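PDB 6AK1: dimethyl-sulfide monooxygenase from Hyphomicrobium sulfonivorans, which catalyses the FMN- and NADH-dependent oxidation of dimethyl sulfide to methanethiol and formaldehyde, the first step in breakdown of this sulfide. Local coordinates for residues S28-Y33 against A399-S404; C14-S19 against D76-P81. All coordinates share one frame; numbering follows the deposited sequence.

Contact 1: S28-Y33 against A399-S404; sequences SQAARY and AVTPGS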
# COMPACT_ATOMS: atom_id res chain seq x y z
N SER A 28 -6.20 -22.13 5.74
CA SER A 28 -5.27 -21.02 5.53
C SER A 28 -3.94 -21.52 4.98
O SER A 28 -3.34 -22.46 5.53
CB SER A 28 -5.03 -20.24 6.81
OG SER A 28 -4.32 -19.04 6.53
N GLN A 29 -3.47 -20.87 3.92
CA GLN A 29 -2.11 -21.02 3.43
C GLN A 29 -1.24 -19.81 3.79
O GLN A 29 -0.21 -19.57 3.13
CB GLN A 29 -2.13 -21.27 1.92
CG GLN A 29 -2.96 -22.49 1.53
CD GLN A 29 -2.97 -22.73 0.05
OE1 GLN A 29 -1.96 -22.54 -0.62
NE2 GLN A 29 -4.11 -23.13 -0.48
N ALA A 30 -1.61 -19.06 4.83
CA ALA A 30 -0.80 -17.93 5.27
C ALA A 30 0.64 -18.36 5.55
O ALA A 30 1.58 -17.61 5.27
CB ALA A 30 -1.40 -17.28 6.51
N ALA A 31 0.81 -19.56 6.11
CA ALA A 31 2.15 -20.05 6.42
C ALA A 31 3.01 -20.28 5.19
O ALA A 31 4.20 -20.59 5.35
CB ALA A 31 2.05 -21.34 7.25
N ARG A 32 2.47 -20.15 3.97
CA ARG A 32 3.24 -20.30 2.74
C ARG A 32 3.75 -18.97 2.18
O ARG A 32 4.13 -18.90 1.01
CB ARG A 32 2.41 -21.00 1.67
CG ARG A 32 1.86 -22.37 2.07
CD ARG A 32 1.19 -23.05 0.88
NE ARG A 32 2.17 -23.48 -0.13
CZ ARG A 32 1.86 -23.78 -1.39
NH1 ARG A 32 0.59 -23.66 -1.81
NH2 ARG A 32 2.80 -24.18 -2.24
N TYR A 33 3.75 -17.91 3.00
CA TYR A 33 4.30 -16.62 2.58
C TYR A 33 5.69 -16.78 1.95
O TYR A 33 6.10 -15.95 1.12
CB TYR A 33 4.38 -15.68 3.79
CG TYR A 33 5.60 -16.01 4.61
CD1 TYR A 33 5.60 -17.08 5.51
CD2 TYR A 33 6.78 -15.30 4.43
CE1 TYR A 33 6.76 -17.41 6.22
CE2 TYR A 33 7.91 -15.62 5.13
CZ TYR A 33 7.90 -16.67 6.03
OH TYR A 33 9.08 -16.95 6.69
N ALA A 399 -8.74 -12.89 6.67
CA ALA A 399 -8.68 -13.69 7.89
C ALA A 399 -8.00 -15.02 7.60
O ALA A 399 -7.11 -15.45 8.34
CB ALA A 399 -10.08 -13.93 8.45
N VAL A 400 -8.42 -15.67 6.52
CA VAL A 400 -7.72 -16.83 5.98
C VAL A 400 -7.41 -16.53 4.52
O VAL A 400 -8.16 -15.83 3.84
CB VAL A 400 -8.52 -18.14 6.11
CG1 VAL A 400 -8.86 -18.42 7.57
CG2 VAL A 400 -9.77 -18.10 5.27
N THR A 401 -6.29 -17.05 4.04
CA THR A 401 -5.87 -16.81 2.68
C THR A 401 -5.52 -18.16 2.08
O THR A 401 -4.95 -19.00 2.77
CB THR A 401 -4.66 -15.81 2.63
OG1 THR A 401 -4.23 -15.62 1.28
CG2 THR A 401 -3.52 -16.32 3.47
N PRO A 402 -5.87 -18.39 0.80
CA PRO A 402 -6.47 -17.43 -0.14
C PRO A 402 -7.98 -17.36 -0.10
O PRO A 402 -8.53 -16.67 -0.97
CB PRO A 402 -6.06 -17.99 -1.49
CG PRO A 402 -6.22 -19.48 -1.27
CD PRO A 402 -5.59 -19.67 0.12
N GLY A 403 -8.63 -18.07 0.83
CA GLY A 403 -10.08 -18.17 0.80
C GLY A 403 -10.78 -16.82 0.86
O GLY A 403 -11.86 -16.65 0.28
N SER A 404 -10.17 -15.85 1.55
CA SER A 404 -10.80 -14.53 1.67
C SER A 404 -11.01 -13.89 0.30
O SER A 404 -12.07 -13.33 0.03
CB SER A 404 -9.95 -13.64 2.56
OG SER A 404 -10.08 -12.28 2.17
O HOH W 1 -4.77 -16.82 7.76

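Contact 2: C14-S19 against D76-P81; sequences CVSHQS and DADQVP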
# COMPACT_ATOMS: atom_id res chain seq x y z
N CYS A 14 4.30 -12.19 4.99
CA CYS A 14 4.38 -12.74 6.34
C CYS A 14 3.14 -13.60 6.59
O CYS A 14 2.28 -13.73 5.72
CB CYS A 14 4.48 -11.63 7.38
SG CYS A 14 2.95 -10.68 7.55
N VAL A 15 3.04 -14.15 7.80
CA VAL A 15 1.96 -15.10 8.11
C VAL A 15 0.73 -14.37 8.65
O VAL A 15 -0.32 -14.35 8.01
CB VAL A 15 2.44 -16.18 9.08
CG1 VAL A 15 1.30 -17.14 9.43
CG2 VAL A 15 3.65 -16.95 8.50
N SER A 16 0.83 -13.80 9.85
CA SER A 16 -0.28 -13.06 10.46
C SER A 16 -0.12 -11.57 10.15
O SER A 16 0.83 -10.92 10.60
CB SER A 16 -0.33 -13.30 11.96
OG SER A 16 -0.61 -14.66 12.27
N HIS A 17 -1.07 -11.03 9.38
CA HIS A 17 -0.99 -9.66 8.90
C HIS A 17 -1.94 -8.76 9.68
O HIS A 17 -1.51 -7.96 10.51
CB HIS A 17 -1.32 -9.62 7.40
CG HIS A 17 -1.18 -8.26 6.77
ND1 HIS A 17 -1.77 -7.94 5.57
CD2 HIS A 17 -0.50 -7.16 7.18
CE1 HIS A 17 -1.48 -6.68 5.26
NE2 HIS A 17 -0.71 -6.19 6.22
N GLN A 18 -3.22 -8.87 9.38
CA GLN A 18 -4.26 -8.13 10.09
C GLN A 18 -5.07 -9.00 11.05
O GLN A 18 -5.91 -8.46 11.78
CB GLN A 18 -5.21 -7.46 9.08
CG GLN A 18 -4.52 -6.49 8.13
CD GLN A 18 -3.98 -5.23 8.84
OE1 GLN A 18 -2.78 -4.94 8.78
NE2 GLN A 18 -4.86 -4.49 9.49
N SER A 19 -4.83 -10.32 11.09
CA SER A 19 -5.58 -11.24 11.94
C SER A 19 -4.63 -12.15 12.71
O SER A 19 -3.59 -12.56 12.19
CB SER A 19 -6.53 -12.12 11.11
OG SER A 19 -7.59 -11.35 10.57
N ASP A 76 2.80 -16.32 17.41
CA ASP A 76 1.69 -16.28 16.48
C ASP A 76 2.09 -15.73 15.10
O ASP A 76 1.21 -15.46 14.27
CB ASP A 76 0.55 -15.45 17.09
CG ASP A 76 -0.73 -15.52 16.28
OD1 ASP A 76 -1.14 -16.63 15.90
OD2 ASP A 76 -1.31 -14.46 16.01
N ALA A 77 3.39 -15.57 14.84
CA ALA A 77 3.89 -15.12 13.54
C ALA A 77 3.26 -13.81 13.11
O ALA A 77 2.92 -13.62 11.93
CB ALA A 77 3.69 -16.20 12.47
N ASP A 78 3.13 -12.87 14.05
CA ASP A 78 2.51 -11.57 13.82
C ASP A 78 3.52 -10.63 13.16
O ASP A 78 4.27 -9.90 13.82
CB ASP A 78 1.97 -10.99 15.13
CG ASP A 78 1.01 -11.95 15.81
OD1 ASP A 78 -0.09 -12.19 15.26
OD2 ASP A 78 1.38 -12.50 16.87
N GLN A 79 3.51 -10.65 11.82
CA GLN A 79 4.39 -9.87 10.94
C GLN A 79 5.86 -10.17 11.18
O GLN A 79 6.73 -9.38 10.80
CB GLN A 79 4.07 -8.37 11.07
CG GLN A 79 2.61 -8.06 10.66
CD GLN A 79 2.32 -6.57 10.49
OE1 GLN A 79 3.23 -5.75 10.38
NE2 GLN A 79 1.03 -6.21 10.50
N VAL A 80 6.15 -11.31 11.81
CA VAL A 80 7.49 -11.87 11.85
C VAL A 80 7.33 -13.40 11.79
O VAL A 80 6.51 -13.95 12.51
CB VAL A 80 8.29 -11.41 13.10
CG1 VAL A 80 7.60 -11.84 14.41
CG2 VAL A 80 9.74 -11.93 13.05
N PRO A 81 8.07 -14.08 10.91
CA PRO A 81 9.03 -13.56 9.91
C PRO A 81 8.37 -12.73 8.81
O PRO A 81 7.19 -12.91 8.53
CB PRO A 81 9.65 -14.83 9.32
CG PRO A 81 8.60 -15.91 9.55
CD PRO A 81 7.98 -15.55 10.87
O HOH W 2 4.99 -14.06 9.79

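Contact 1: S28-Y33 against A399-S404
Ser28, Gln29 and Ala30 lie against Val400, Thr401 and Pro402 where two connections of the luciferase-like TIM barrel meet: the long loop between strand 6-12 and helix 36-48, and the turn from strand 393-397 into helix 403-418. One direct hydrogen bond crosses, from Gln29 N to Thr401 O at 2.6 Å; it is short and nearly straight, 170° at the hydrogen. The same carbonyl oxygen also receives a CA-H...O contact from Ser28.

Side chains settle around this bond. Gln29 runs out extended and obliquely crosses the ring of Pro402, which follows a cis peptide bond; its CG, CD and NE2 all approach the same ring carbon, Gln29 NE2 coming to 3.8 Å from Pro402 CD. The amide oxygen serves its own segment: Gln29 OE1 accepts from Arg32 NH1 at 3.0 Å, in the plane of the guanidinium, while Arg32 NE makes a salt bridge with Asp35.

Thr401 divides its two branches. OG1, anti to the backbone N (chi1 178°), is hydrogen-bonded to the hydroxyl of Tyr38 on helix 36-48. Thr401 CG2 instead meets Ala30, 3.6 Å from Ala30 N, and also touches the Ala30 methyl. Met42 of the same helix also touches Thr401 and Pro402, so the helix that follows the loop packs against this turn as well.

Ser28 closes the other end, its CB 4.1 Å from Val400 CB. Its hydroxyl accepts from Ala30 N in an ST turn that spans Gln29, whose N-H makes the bond across. A water bridges the segments here, 2.6 Å from Ser28 OG and giving a hydrogen bond to Ala399 O.

Contact 2: C14-S19 against D76-P81
This contact belongs to the loop layer over the barrel near the presumed FMN site: Cys14 lies about 7 Å from Asp58 and His17 about 8 Å from Thr104, side chain to side chain, both flavin-binding by similarity. Its core is a single beta bridge, Ser16 with Asp78. Ser16 N donates to Ala77 O, and Gln79 N to Ser16 O, both at 3.0 Å. With OG turned anti to its carbonyl carbon (chi1 -64°), Ser16 also donates to Asp76 O at 2.8 Å, almost in line with that C=O. Ala77, at positive phi, is the C-prime residue of the Schellman motif ending helix 71-75; its methyl packs on Val15, CB to CB 3.6 Å.

Gln79 stretches past Cys14 SG; Gln79 NE2 donates a hydrogen bond to His17 O at 3.1 Å and sits at the edge of the His17 ring, near its plane. Ring and amide planes are 60° apart, and Gln79 OE1 is hydrogen-bonded to the hydroxyl of Tyr63. An alanine here would probably leave His17 O and the Tyr63 hydroxyl without these partners, and Cys14 SG without its contact with CG.

A water takes the N-H of Val15 and donates to Ala77 O and Pro81 O. Leu311 and Trp315 of helix 305-316 pack against Gln79, while Met12 of strand 6-12 touches both Gln79 and His17.

How the contacts relate
Both contacts draw on the same long loop between strand 6-12 and helix 36-48: residues 14-19 serve contact 2 and 28-33 serve contact 1. Their centres are about 11 Å apart, and they touch directly. Tyr33 is the main joint, with Tyr33 CD1 3.6 Å from Val15 CG2, and it also packs against Cys14 and Pro81. Ala30 CB lies 3.5 Å from Val15 O, whose hydrogen bond comes from Tyr398, just before segment 399-404. Contact 2 is the one near residues expected, by similarity, to bind FMN, whereas contact 1 lies away from them and joins the loop to the residues just before helix 403-418.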